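Local coordinates for lipoprotein (PDB 3O0Y), which is of unknown function but is probably a membrane-attached lipoprotein distantly related to metallopeptidases, at residues Q37-Q40 with S41-Q45; E74-K77 with Q78-A81; A110-T113 with R114-G118; T186-A190 with Q191-P195; V286-Q289 with D290-K293. All blocks are in the same frame, centred on the assembly; numbering follows the deposited sequence.

All five contacts are local, between neighbouring turns, and lie in series along the chain; none closes a long loop, nests in another or crosses it. Interaction 1 ends helix 27-44, and interaction 2 lies early in helix 73-92. Interaction 3 ends helix 100-117 and touches both: T113 packs on A38, F116 on L42, and A117 O on R80. Interaction 4 turns the chain out of helix 174-190, and interaction 5 lies in helix 284-296. There D290 joins R114 of interaction 3 in a salt bridge, while Y287 meets W193 of interaction 4. Interaction 5 thus joins helix 100-117 to the turn after helix 174-190.

Interaction 1: Q37-Q40 with S41-Q45; sequences QAKQ and SLFKQ
Q37 O accepts a hydrogen bond from S41 N at 2.9 Å, the first of four backbone hydrogen bonds from residue i+4 to residue i that carry the alpha-helix 27-44 through its last turns. L42 N to A38 O, F43 N to K39 O and K44 N to Q40 O continue the ladder. Q37, Q40 and S41 use their polar ends outside these residues. Q37 NE2 and S41 OG, one turn apart on the same flank, both hydrogen-bond to OE2 of E82 on helix 73-92, so one carboxylate oxygen ties two positions of the helix. Q40 NE2 reaches D59 O instead. Apolar contact falls on another flank, where the aliphatic part of K39 passes the F43 ring at a slant, K39 CG 4.1 Å from F43 CD1. K39 O lies near the plane of that ring at its edge, 3.2 Å from F43 CD1. The buried ring is also lined by Y53, I60, F459 and L460. K44 lies back along the preceding turn: with CG beside its own backbone N (chi1 -70°), K44 CG comes to 3.0 Å from Q40 O. Further along the same chain, K44 CE rests 4.1 Å from Q40 CB.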
loop_
_atom_site.group_PDB
_atom_site.type_symbol
_atom_site.label_atom_id
_atom_site.label_comp_id
_atom_site.label_asym_id
_atom_site.label_seq_id
_atom_site.Cartn_x
_atom_site.Cartn_y
_atom_site.Cartn_z
ATOM N N GLN A 37 -18.875 -11.913 -10.527
ATOM C CA GLN A 37 -17.954 -12.823 -11.139
ATOM C C GLN A 37 -16.484 -12.344 -11.007
ATOM O O GLN A 37 -15.571 -13.130 -10.771
ATOM C CB GLN A 37 -18.306 -12.995 -12.595
ATOM C CG GLN A 37 -17.392 -14.002 -13.288
ATOM C CD GLN A 37 -17.592 -14.022 -14.835
ATOM O OE1 GLN A 37 -18.560 -13.443 -15.372
ATOM N NE2 GLN A 37 -16.622 -14.626 -15.549
ATOM N N ALA A 38 -16.263 -11.056 -11.223
ATOM C CA ALA A 38 -14.956 -10.438 -10.965
ATOM C C ALA A 38 -14.462 -10.631 -9.531
ATOM O O ALA A 38 -13.331 -11.063 -9.322
ATOM C CB ALA A 38 -14.933 -8.916 -11.348
ATOM N N LYS A 39 -15.313 -10.288 -8.570
ATOM C CA LYS A 39 -14.943 -10.524 -7.185
ATOM C C LYS A 39 -14.533 -11.984 -6.922
ATOM O O LYS A 39 -13.473 -12.237 -6.350
ATOM C CB LYS A 39 -16.133 -10.153 -6.335
ATOM C CG LYS A 39 -15.933 -10.573 -4.888
ATOM C CD LYS A 39 -17.181 -10.239 -4.130
ATOM C CE LYS A 39 -17.951 -11.296 -3.627
ATOM N NZ LYS A 39 -18.875 -10.883 -2.439
ATOM N N GLN A 40 -15.379 -12.934 -7.331
ATOM C CA GLN A 40 -15.206 -14.341 -6.954
ATOM C C GLN A 40 -14.008 -14.953 -7.681
ATOM O O GLN A 40 -13.223 -15.705 -7.086
ATOM C CB GLN A 40 -16.515 -15.120 -7.159
ATOM C CG GLN A 40 -17.617 -14.590 -6.236
ATOM C CD GLN A 40 -18.841 -15.444 -6.153
ATOM O OE1 GLN A 40 -19.229 -16.099 -7.116
ATOM N NE2 GLN A 40 -19.509 -15.380 -5.007
ATOM N N SER A 41 -13.812 -14.569 -8.910
ATOM C CA SER A 41 -12.723 -15.118 -9.691
ATOM C C SER A 41 -11.362 -14.592 -9.210
ATOM O O SER A 41 -10.390 -15.360 -9.156
ATOM C CB SER A 41 -12.866 -14.808 -11.158
ATOM O OG SER A 41 -13.880 -15.623 -11.683
ATOM N N LEU A 42 -11.288 -13.309 -8.916
ATOM C CA LEU A 42 -10.026 -12.734 -8.447
ATOM C C LEU A 42 -9.678 -13.400 -7.125
ATOM O O LEU A 42 -8.537 -13.868 -6.948
ATOM C CB LEU A 42 -10.169 -11.224 -8.243
ATOM C CG LEU A 42 -8.927 -10.506 -7.739
ATOM C CD1 LEU A 42 -7.680 -10.718 -8.635
ATOM C CD2 LEU A 42 -9.276 -9.008 -7.447
ATOM N N PHE A 43 -10.625 -13.380 -6.190
ATOM C CA PHE A 43 -10.310 -13.895 -4.860
ATOM C C PHE A 43 -10.100 -15.423 -4.768
ATOM O O PHE A 43 -9.322 -15.865 -3.931
ATOM C CB PHE A 43 -11.315 -13.448 -3.851
ATOM C CG PHE A 43 -11.119 -12.053 -3.414
ATOM C CD1 PHE A 43 -12.015 -11.062 -3.758
ATOM C CD2 PHE A 43 -9.994 -11.718 -2.659
ATOM C CE1 PHE A 43 -11.812 -9.749 -3.324
ATOM C CE2 PHE A 43 -9.827 -10.464 -2.174
ATOM C CZ PHE A 43 -10.725 -9.459 -2.518
ATOM N N LYS A 44 -10.767 -16.208 -5.601
ATOM C CA LYS A 44 -10.433 -17.639 -5.670
ATOM C C LYS A 44 -8.978 -17.874 -6.034
ATOM O O LYS A 44 -8.380 -18.848 -5.604
ATOM C CB LYS A 44 -11.255 -18.359 -6.752
ATOM C CG LYS A 44 -12.711 -18.567 -6.543
ATOM C CD LYS A 44 -13.306 -19.017 -7.986
ATOM C CE LYS A 44 -14.839 -18.741 -8.191
ATOM N NZ LYS A 44 -15.288 -18.323 -9.606
ATOM N N GLN A 45 -8.437 -17.028 -6.890
ATOM C CA GLN A 45 -7.058 -17.122 -7.343
ATOM C C GLN A 45 -6.065 -16.329 -6.492
ATOM O O GLN A 45 -4.856 -16.316 -6.742
ATOM C CB GLN A 45 -6.998 -16.698 -8.792
ATOM C CG GLN A 45 -7.834 -17.633 -9.631
ATOM C CD GLN A 45 -7.853 -17.292 -11.067
ATOM O OE1 GLN A 45 -8.890 -16.824 -11.581
ATOM N NE2 GLN A 45 -6.763 -17.538 -11.748
#

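Interaction 2: E74-K77 with Q78-A81; sequences ENEK and QLRA
R80 runs back over the preceding turn to E76. Its CB lies 3.5 Å from E76 O, and CG, set beside the backbone N by chi1 of -58°, comes to 3.1 Å from the same E76 O. CD, in an extended chain, passes E76 O at 3.6 Å. NE then reaches E76 OE1 at 3.2 Å, and NH2 meets that OE1 at 2.9 Å, a salt bridge with both nitrogens on one oxygen. The oxygen lies in the guanidinium plane, whereas the carboxylate is turned 77° against it and offers its anti lone pair to NH2. This is an i/i+4 acid-arginine pair near the start of helix 73-92. E76 OE1 also accepts from I127 N of strand 126-128, and E76 OE2 forms a salt bridge with R46 NH2; R80 NH2 has a further hydrogen bond to I124 O. The buried carboxylate is therefore held at both oxygens, which would probably keep it ionised. On another flank, E74 bends at chi2 (67°) toward Q78, whose amide NE2 donates to E74 OE2 at 2.6 Å. E74 OE2 again uses its anti lone pair and lies in the amide plane of Q78.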
loop_
_atom_site.group_PDB
_atom_site.type_symbol
_atom_site.label_atom_id
_atom_site.label_comp_id
_atom_site.label_asym_id
_atom_site.label_seq_id
_atom_site.Cartn_x
_atom_site.Cartn_y
_atom_site.Cartn_z
ATOM N N GLU A 74 0.462 -20.134 -17.063
ATOM C CA GLU A 74 -0.884 -20.401 -17.446
ATOM C C GLU A 74 -1.855 -19.835 -16.406
ATOM O O GLU A 74 -2.878 -19.305 -16.797
ATOM C CB GLU A 74 -1.129 -21.885 -17.639
ATOM C CG GLU A 74 -2.528 -22.199 -18.210
ATOM C CD GLU A 74 -2.763 -21.714 -19.666
ATOM O OE1 GLU A 74 -1.800 -21.458 -20.458
ATOM O OE2 GLU A 74 -3.963 -21.616 -20.041
ATOM N N ASN A 75 -1.494 -19.894 -15.120
ATOM C CA ASN A 75 -2.350 -19.312 -14.072
ATOM C C ASN A 75 -2.559 -17.807 -14.336
ATOM O O ASN A 75 -3.678 -17.305 -14.314
ATOM C CB ASN A 75 -1.717 -19.486 -12.699
ATOM C CG ASN A 75 -1.691 -20.951 -12.215
ATOM O OD1 ASN A 75 -2.576 -21.760 -12.560
ATOM N ND2 ASN A 75 -0.676 -21.310 -11.496
ATOM N N GLU A 76 -1.459 -17.112 -14.606
ATOM C CA GLU A 76 -1.489 -15.677 -14.798
ATOM C C GLU A 76 -2.213 -15.309 -16.075
ATOM O O GLU A 76 -3.017 -14.356 -16.113
ATOM C CB GLU A 76 -0.096 -15.089 -14.799
ATOM C CG GLU A 76 0.489 -14.968 -13.394
ATOM C CD GLU A 76 -0.238 -13.863 -12.562
ATOM O OE1 GLU A 76 -0.262 -12.665 -12.981
ATOM O OE2 GLU A 76 -0.712 -14.183 -11.475
ATOM N N LYS A 77 -1.936 -16.058 -17.147
ATOM C CA LYS A 77 -2.651 -15.825 -18.406
ATOM C C LYS A 77 -4.178 -15.950 -18.242
ATOM O O LYS A 77 -4.933 -15.092 -18.691
ATOM C CB LYS A 77 -2.169 -16.829 -19.466
ATOM C CG LYS A 77 -2.943 -16.705 -20.821
ATOM C CD LYS A 77 -2.380 -17.728 -21.879
ATOM C CE LYS A 77 -2.841 -17.262 -23.314
ATOM N NZ LYS A 77 -2.721 -18.389 -24.285
ATOM N N GLN A 78 -4.650 -17.007 -17.558
ATOM C CA GLN A 78 -6.066 -17.270 -17.454
ATOM C C GLN A 78 -6.740 -16.245 -16.541
ATOM O O GLN A 78 -7.877 -15.850 -16.810
ATOM C CB GLN A 78 -6.380 -18.670 -16.923
ATOM C CG GLN A 78 -5.981 -19.763 -17.944
ATOM C CD GLN A 78 -6.185 -21.203 -17.380
ATOM O OE1 GLN A 78 -6.826 -21.390 -16.335
ATOM N NE2 GLN A 78 -5.668 -22.218 -18.106
ATOM N N LEU A 79 -6.046 -15.852 -15.460
ATOM C CA LEU A 79 -6.606 -14.902 -14.527
ATOM C C LEU A 79 -6.844 -13.571 -15.284
ATOM O O LEU A 79 -7.920 -12.982 -15.230
ATOM C CB LEU A 79 -5.652 -14.662 -13.327
ATOM C CG LEU A 79 -5.969 -13.501 -12.391
ATOM C CD1 LEU A 79 -7.303 -13.674 -11.816
ATOM C CD2 LEU A 79 -4.905 -13.326 -11.270
ATOM N N ARG A 80 -5.828 -13.091 -15.966
ATOM C CA ARG A 80 -5.864 -11.810 -16.649
ATOM C C ARG A 80 -6.899 -11.849 -17.790
ATOM O O ARG A 80 -7.644 -10.889 -18.022
ATOM C CB ARG A 80 -4.489 -11.417 -17.164
ATOM C CG ARG A 80 -3.422 -11.327 -16.087
ATOM C CD ARG A 80 -2.081 -10.956 -16.637
ATOM N NE ARG A 80 -1.033 -11.160 -15.714
ATOM C CZ ARG A 80 0.215 -10.680 -15.830
ATOM N NH1 ARG A 80 0.603 -9.940 -16.876
ATOM N NH2 ARG A 80 1.115 -11.106 -14.946
ATOM N N ALA A 81 -6.890 -12.927 -18.559
ATOM C CA ALA A 81 -7.839 -13.029 -19.672
ATOM C C ALA A 81 -9.278 -12.964 -19.223
ATOM O O ALA A 81 -10.063 -12.266 -19.845
ATOM C CB ALA A 81 -7.601 -14.305 -20.474
#

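Interaction 3: A110-T113 with R114-G118; sequences AGLT and RYFAG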
loop_
_atom_site.group_PDB
_atom_site.type_symbol
_atom_site.label_atom_id
_atom_site.label_comp_id
_atom_site.label_asym_id
_atom_site.label_seq_id
_atom_site.Cartn_x
_atom_site.Cartn_y
_atom_site.Cartn_z
ATOM N N ALA A 110 -15.520 -1.450 -14.744
ATOM C CA ALA A 110 -14.749 -1.708 -16.017
ATOM C C ALA A 110 -13.275 -1.340 -15.778
ATOM O O ALA A 110 -12.357 -2.058 -16.180
ATOM C CB ALA A 110 -15.345 -0.923 -17.239
ATOM N N GLY A 111 -13.053 -0.223 -15.081
ATOM C CA GLY A 111 -11.653 0.236 -14.797
ATOM C C GLY A 111 -10.920 -0.709 -13.873
ATOM O O GLY A 111 -9.767 -0.976 -14.076
ATOM N N LEU A 112 -11.586 -1.159 -12.805
ATOM C CA LEU A 112 -10.950 -2.018 -11.842
ATOM C C LEU A 112 -10.630 -3.376 -12.404
ATOM O O LEU A 112 -9.565 -3.931 -12.175
ATOM C CB LEU A 112 -11.764 -2.179 -10.558
ATOM C CG LEU A 112 -11.741 -1.184 -9.491
ATOM C CD1 LEU A 112 -12.759 -1.540 -8.401
ATOM C CD2 LEU A 112 -10.291 -1.136 -8.961
ATOM N N THR A 113 -11.541 -3.946 -13.229
ATOM C CA THR A 113 -11.273 -5.238 -13.815
ATOM C C THR A 113 -10.102 -5.119 -14.814
ATOM O O THR A 113 -9.249 -6.021 -14.960
ATOM C CB THR A 113 -12.517 -5.870 -14.408
ATOM O OG1 THR A 113 -13.206 -4.947 -15.283
ATOM C CG2 THR A 113 -13.471 -6.363 -13.289
ATOM N N ARG A 114 -10.024 -3.990 -15.523
ATOM C CA ARG A 114 -8.844 -3.736 -16.392
ATOM C C ARG A 114 -7.548 -3.525 -15.562
ATOM O O ARG A 114 -6.493 -3.993 -15.939
ATOM C CB ARG A 114 -9.065 -2.524 -17.286
ATOM C CG ARG A 114 -7.846 -1.913 -17.971
ATOM C CD ARG A 114 -7.056 -2.829 -18.915
ATOM N NE ARG A 114 -5.891 -2.104 -19.429
ATOM C CZ ARG A 114 -4.782 -1.862 -18.734
ATOM N NH1 ARG A 114 -4.640 -2.353 -17.474
ATOM N NH2 ARG A 114 -3.845 -1.120 -19.286
ATOM N N TYR A 115 -7.669 -2.895 -14.413
ATOM C CA TYR A 115 -6.526 -2.686 -13.540
ATOM C C TYR A 115 -5.988 -4.042 -13.092
ATOM O O TYR A 115 -4.793 -4.288 -13.179
ATOM C CB TYR A 115 -6.973 -1.912 -12.315
ATOM C CG TYR A 115 -5.954 -1.710 -11.237
ATOM C CD1 TYR A 115 -4.937 -0.796 -11.386
ATOM C CD2 TYR A 115 -6.057 -2.371 -10.004
ATOM C CE1 TYR A 115 -4.074 -0.505 -10.359
ATOM C CE2 TYR A 115 -5.194 -2.065 -8.959
ATOM C CZ TYR A 115 -4.196 -1.150 -9.151
ATOM O OH TYR A 115 -3.362 -0.822 -8.145
ATOM N N PHE A 116 -6.846 -4.971 -12.724
ATOM C CA PHE A 116 -6.389 -6.321 -12.333
ATOM C C PHE A 116 -6.053 -7.252 -13.496
ATOM O O PHE A 116 -5.358 -8.184 -13.267
ATOM C CB PHE A 116 -7.375 -6.975 -11.459
ATOM C CG PHE A 116 -7.534 -6.312 -10.113
ATOM C CD1 PHE A 116 -6.411 -6.178 -9.257
ATOM C CD2 PHE A 116 -8.745 -5.780 -9.721
ATOM C CE1 PHE A 116 -6.537 -5.476 -8.032
ATOM C CE2 PHE A 116 -8.906 -5.152 -8.528
ATOM C CZ PHE A 116 -7.791 -4.989 -7.667
ATOM N N ALA A 117 -6.521 -6.954 -14.708
ATOM C CA ALA A 117 -6.051 -7.671 -15.893
ATOM C C ALA A 117 -4.640 -7.270 -16.269
ATOM O O ALA A 117 -3.963 -8.038 -16.955
ATOM C CB ALA A 117 -7.013 -7.439 -17.143
ATOM N N GLY A 118 -4.237 -6.031 -15.972
ATOM C CA GLY A 118 -2.938 -5.533 -16.381
ATOM C C GLY A 118 -2.946 -5.099 -17.838
ATOM O O GLY A 118 -3.866 -5.412 -18.591
#
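R114 N donates to A110 O at 3.1 Å, the first of four i+4 to i backbone bonds here. The R114 side chain starts anti to its N and bends at chi2 (60°), which brings NH2 into a salt bridge with OD1 of D290 on helix 284-296. Next, Y115 N binds G111 O, while Y115 CB rests 3.3 Å from L112 O. Its buried ring carries OH to W130 O, with which it hydrogen-bonds. F116 N bonds to L112 O, and its ring packs on L112 one turn back, F116 CE2 4.3 Å from L112 CD2. The two consecutive rings also meet: Y115 CD2 lies 3.7 Å above the plane of the F116 ring, toward the rim, and F116 CZ lies at the edge of the Y115 ring, in its plane. F116 continues onto L42 of helix 27-44 and L83 of helix 73-92. A117 N donates to T113 O, and A117 CB sits 3.4 Å from that same T113 O. Finally G118 N closes on R114 O at 3.0 Å, and G118 O lies over one face of the R114 guanidinium group. With phi of 80°, G118 leaves helical geometry: this is the C-terminal end of helix 100-117, where a glycine with positive phi breaks the helix, packed against helices 27-44, 73-92 and 284-296.

Interaction 4: T186-A190 with Q191-P195; sequences TADAA and QNWLP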
loop_
_atom_site.group_PDB
_atom_site.type_symbol
_atom_site.label_atom_id
_atom_site.label_comp_id
_atom_site.label_asym_id
_atom_site.label_seq_id
_atom_site.Cartn_x
_atom_site.Cartn_y
_atom_site.Cartn_z
ATOM N N THR A 186 11.144 -17.413 -14.747
ATOM C CA THR A 186 11.900 -17.973 -15.892
ATOM C C THR A 186 11.281 -17.580 -17.212
ATOM O O THR A 186 12.024 -17.170 -18.124
ATOM C CB THR A 186 12.030 -19.514 -15.790
ATOM O OG1 THR A 186 12.862 -19.810 -14.674
ATOM C CG2 THR A 186 12.689 -20.118 -17.025
ATOM N N ALA A 187 9.949 -17.669 -17.305
ATOM C CA ALA A 187 9.203 -17.227 -18.509
ATOM C C ALA A 187 9.500 -15.760 -18.795
ATOM O O ALA A 187 9.657 -15.368 -19.925
ATOM C CB ALA A 187 7.648 -17.462 -18.358
ATOM N N ASP A 188 9.418 -14.910 -17.769
ATOM C CA ASP A 188 9.725 -13.515 -17.976
ATOM C C ASP A 188 11.170 -13.281 -18.426
ATOM O O ASP A 188 11.408 -12.553 -19.370
ATOM C CB ASP A 188 9.431 -12.722 -16.690
ATOM C CG ASP A 188 7.960 -12.695 -16.300
ATOM O OD1 ASP A 188 7.085 -13.262 -16.972
ATOM O OD2 ASP A 188 7.682 -12.035 -15.244
ATOM N N ALA A 189 12.120 -13.945 -17.783
ATOM C CA ALA A 189 13.523 -13.858 -18.180
ATOM C C ALA A 189 13.773 -14.345 -19.633
ATOM O O ALA A 189 14.608 -13.779 -20.347
ATOM C CB ALA A 189 14.430 -14.594 -17.147
ATOM N N ALA A 190 12.959 -15.276 -20.102
ATOM C CA ALA A 190 13.065 -15.784 -21.488
ATOM C C ALA A 190 12.724 -14.683 -22.503
ATOM O O ALA A 190 13.230 -14.699 -23.627
ATOM C CB ALA A 190 12.189 -16.999 -21.690
ATOM N N GLN A 191 11.888 -13.731 -22.086
ATOM C CA GLN A 191 11.536 -12.540 -22.858
ATOM C C GLN A 191 12.405 -11.327 -22.522
ATOM O O GLN A 191 12.006 -10.196 -22.823
ATOM C CB GLN A 191 10.143 -12.088 -22.433
ATOM C CG GLN A 191 9.040 -12.822 -22.974
ATOM C CD GLN A 191 7.716 -12.313 -22.369
ATOM O OE1 GLN A 191 7.352 -11.145 -22.552
ATOM N NE2 GLN A 191 6.987 -13.198 -21.728
ATOM N N ASN A 192 13.501 -11.529 -21.800
ATOM C CA ASN A 192 14.396 -10.461 -21.380
ATOM C C ASN A 192 13.748 -9.452 -20.416
ATOM O O ASN A 192 14.151 -8.317 -20.328
ATOM C CB ASN A 192 14.922 -9.693 -22.568
ATOM C CG ASN A 192 15.804 -10.572 -23.452
ATOM O OD1 ASN A 192 16.704 -11.294 -22.961
ATOM N ND2 ASN A 192 15.558 -10.514 -24.747
ATOM N N TRP A 193 12.792 -9.934 -19.659
ATOM C CA TRP A 193 12.216 -9.122 -18.603
ATOM C C TRP A 193 12.697 -9.686 -17.260
ATOM O O TRP A 193 12.294 -10.787 -16.838
ATOM C CB TRP A 193 10.705 -9.217 -18.700
ATOM C CG TRP A 193 9.996 -8.321 -17.726
ATOM C CD1 TRP A 193 9.760 -8.556 -16.416
ATOM C CD2 TRP A 193 9.484 -7.020 -18.017
ATOM N NE1 TRP A 193 9.083 -7.468 -15.868
ATOM C CE2 TRP A 193 8.944 -6.505 -16.832
ATOM C CE3 TRP A 193 9.448 -6.233 -19.160
ATOM C CZ2 TRP A 193 8.322 -5.264 -16.789
ATOM C CZ3 TRP A 193 8.856 -5.011 -19.122
ATOM C CH2 TRP A 193 8.333 -4.507 -17.930
ATOM N N LEU A 194 13.585 -8.940 -16.607
ATOM C CA LEU A 194 14.055 -9.344 -15.285
ATOM C C LEU A 194 14.542 -8.197 -14.450
ATOM O O LEU A 194 14.800 -7.158 -14.950
ATOM C CB LEU A 194 15.113 -10.443 -15.337
ATOM C CG LEU A 194 16.282 -10.473 -16.307
ATOM C CD1 LEU A 194 16.584 -9.158 -16.911
ATOM C CD2 LEU A 194 17.463 -11.186 -15.571
ATOM N N PRO A 195 14.664 -8.426 -13.153
ATOM C CA PRO A 195 14.934 -7.262 -12.303
ATOM C C PRO A 195 16.360 -6.746 -12.534
ATOM O O PRO A 195 17.240 -7.498 -12.998
ATOM C CB PRO A 195 14.743 -7.827 -10.892
ATOM C CG PRO A 195 13.946 -9.099 -11.094
ATOM C CD PRO A 195 14.506 -9.648 -12.346
HETATM O O HOH W 1 8.119 -16.389 -22.166
#
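D188 and W193 meet where the chain leaves helix 174-190, D188 CB lying 4.2 Å from W193 CD1. D188 places CG beside its own backbone N, and both carboxylate oxygens bond beyond these residues: OD1 forms a salt bridge with K184 one turn back, and OD2 hydrogen-bonds to G125 N. Both oxygens of this buried acid are thereby engaged. W193 instead has CG anti to its N (chi1 -175°), which sets the indole beside D188 and lets NE1 donate to P135 O. Its ring meets that of Y287 on helix 284-296, the planes inclined at about 55°. The backbone between these side chains forms a Schellman motif. W193 N donates to D188 O at 3.0 Å and N192 N to A189 O at 2.9 Å, with N192 as the C-prime residue at a positive phi of 64°. Q191 N also reaches D188 O, so that this carbonyl accepts two bonds, from opposite faces of its plane and both well out of it. Q191 sets CG beside its backbone N and extends from there back alongside the helix, its CB 3.3 Å from D188 O. Its NE2 hydrogen-bonds to N123 OD1. A water bridges the same group to the helix end, donating to A187 O at 2.9 Å and accepting a weak bond from Q191 NE2 at 3.4 Å. On the helix side, A189 makes a bent CA-H...O contact with W193, 3.6 Å from A189 CA to W193 O.

Interaction 5: V286-Q289 with D290-K293; sequences VYYQ and DAIK
I292 lays its CG1 over one face of the Y288 ring, 4.2 Å from the centroid and only 13° off the ring normal, a CH-pi contact. CG1 stands beside the backbone N (chi1 -68°), which turns this branch back toward the preceding turn, and I292 CD1 goes on toward the rim, 3.7 Å from Y288 CE2. The phenol end of Y288 is held elsewhere, its OH bonding to OD2 of D511 and its ring meeting that of H515. In the backbone, I292 N donates to Y288 O at 2.8 Å, almost in line with the carbonyl bond. A291 touches both aromatic residues through its methyl: A291 CB is 4.3 Å from Y287 CE2 and 4.5 Å from Y288 CD1. On the flank of Y287, D290, anti at chi1 (-179°), shares OD1 between R114 and Q294 NE2. A water donates to D290 OD2 at 2.7 Å and lies over one face of the Y287 ring, toward its rim; its bond to Y287 O is long and weak. I292 also packs on P302 and I305 of helix 302-326. Here an aromatic-aliphatic i/i+4 pair lines the buried side of helix 284-296, within the largely helical fold of this DUF885 protein.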
loop_
_atom_site.group_PDB
_atom_site.type_symbol
_atom_site.label_atom_id
_atom_site.label_comp_id
_atom_site.label_asym_id
_atom_site.label_seq_id
_atom_site.Cartn_x
_atom_site.Cartn_y
_atom_site.Cartn_z
ATOM N N VAL A 286 6.770 2.046 -22.563
ATOM C CA VAL A 286 5.359 1.819 -22.682
ATOM C C VAL A 286 4.790 1.270 -21.382
ATOM O O VAL A 286 3.694 1.659 -20.971
ATOM C CB VAL A 286 5.114 0.867 -23.906
ATOM C CG1 VAL A 286 3.665 0.413 -23.905
ATOM C CG2 VAL A 286 5.534 1.622 -25.182
ATOM N N TYR A 287 5.490 0.366 -20.739
ATOM C CA TYR A 287 5.091 -0.091 -19.424
ATOM C C TYR A 287 4.904 1.056 -18.412
ATOM O O TYR A 287 3.889 1.115 -17.707
ATOM C CB TYR A 287 6.108 -1.066 -18.890
ATOM C CG TYR A 287 5.775 -1.581 -17.508
ATOM C CD1 TYR A 287 5.053 -2.737 -17.325
ATOM C CD2 TYR A 287 6.062 -0.835 -16.401
ATOM C CE1 TYR A 287 4.724 -3.179 -16.040
ATOM C CE2 TYR A 287 5.688 -1.213 -15.149
ATOM C CZ TYR A 287 5.007 -2.386 -14.956
ATOM O OH TYR A 287 4.664 -2.790 -13.669
ATOM N N TYR A 288 5.894 1.955 -18.407
ATOM C CA TYR A 288 5.881 3.065 -17.464
ATOM C C TYR A 288 4.726 3.990 -17.737
ATOM O O TYR A 288 4.053 4.440 -16.782
ATOM C CB TYR A 288 7.229 3.808 -17.477
ATOM C CG TYR A 288 7.331 4.835 -16.353
ATOM C CD1 TYR A 288 7.187 4.439 -15.021
ATOM C CD2 TYR A 288 7.624 6.178 -16.625
ATOM C CE1 TYR A 288 7.278 5.379 -13.994
ATOM C CE2 TYR A 288 7.764 7.092 -15.595
ATOM C CZ TYR A 288 7.571 6.697 -14.322
ATOM O OH TYR A 288 7.694 7.638 -13.303
ATOM N N GLN A 289 4.426 4.258 -19.007
ATOM C CA GLN A 289 3.265 5.114 -19.313
ATOM C C GLN A 289 1.936 4.488 -18.781
ATOM O O GLN A 289 1.053 5.168 -18.208
ATOM C CB GLN A 289 3.174 5.498 -20.806
ATOM C CG GLN A 289 2.197 6.677 -21.062
ATOM C CD GLN A 289 2.673 8.023 -20.411
ATOM O OE1 GLN A 289 1.947 8.752 -19.620
ATOM N NE2 GLN A 289 3.904 8.367 -20.746
ATOM N N ASP A 290 1.826 3.196 -18.879
ATOM C CA ASP A 290 0.723 2.458 -18.247
ATOM C C ASP A 290 0.713 2.533 -16.726
ATOM O O ASP A 290 -0.337 2.762 -16.132
ATOM C CB ASP A 290 0.709 0.979 -18.703
ATOM C CG ASP A 290 -0.462 0.196 -18.066
ATOM O OD1 ASP A 290 -1.659 0.474 -18.419
ATOM O OD2 ASP A 290 -0.180 -0.557 -17.103
ATOM N N ALA A 291 1.895 2.449 -16.123
ATOM C CA ALA A 291 2.008 2.618 -14.677
ATOM C C ALA A 291 1.569 3.992 -14.242
ATOM O O ALA A 291 0.877 4.138 -13.207
ATOM C CB ALA A 291 3.373 2.289 -14.187
ATOM N N ILE A 292 1.908 5.005 -15.002
ATOM C CA ILE A 292 1.457 6.361 -14.690
ATOM C C ILE A 292 -0.051 6.456 -14.731
ATOM O O ILE A 292 -0.662 7.090 -13.851
ATOM C CB ILE A 292 2.121 7.398 -15.694
ATOM C CG1 ILE A 292 3.592 7.479 -15.445
ATOM C CG2 ILE A 292 1.494 8.827 -15.594
ATOM C CD1 ILE A 292 4.359 8.368 -16.480
ATOM N N LYS A 293 -0.654 5.832 -15.755
ATOM C CA LYS A 293 -2.140 5.793 -15.804
ATOM C C LYS A 293 -2.754 5.027 -14.597
ATOM O O LYS A 293 -3.688 5.529 -13.920
ATOM C CB LYS A 293 -2.593 5.190 -17.119
ATOM C CG LYS A 293 -4.143 5.198 -17.110
ATOM C CD LYS A 293 -4.893 5.202 -18.409
ATOM C CE LYS A 293 -6.394 5.591 -18.098
ATOM N NZ LYS A 293 -6.657 6.984 -17.487
HETATM O O HOH W 2 2.059 -0.884 -15.568
#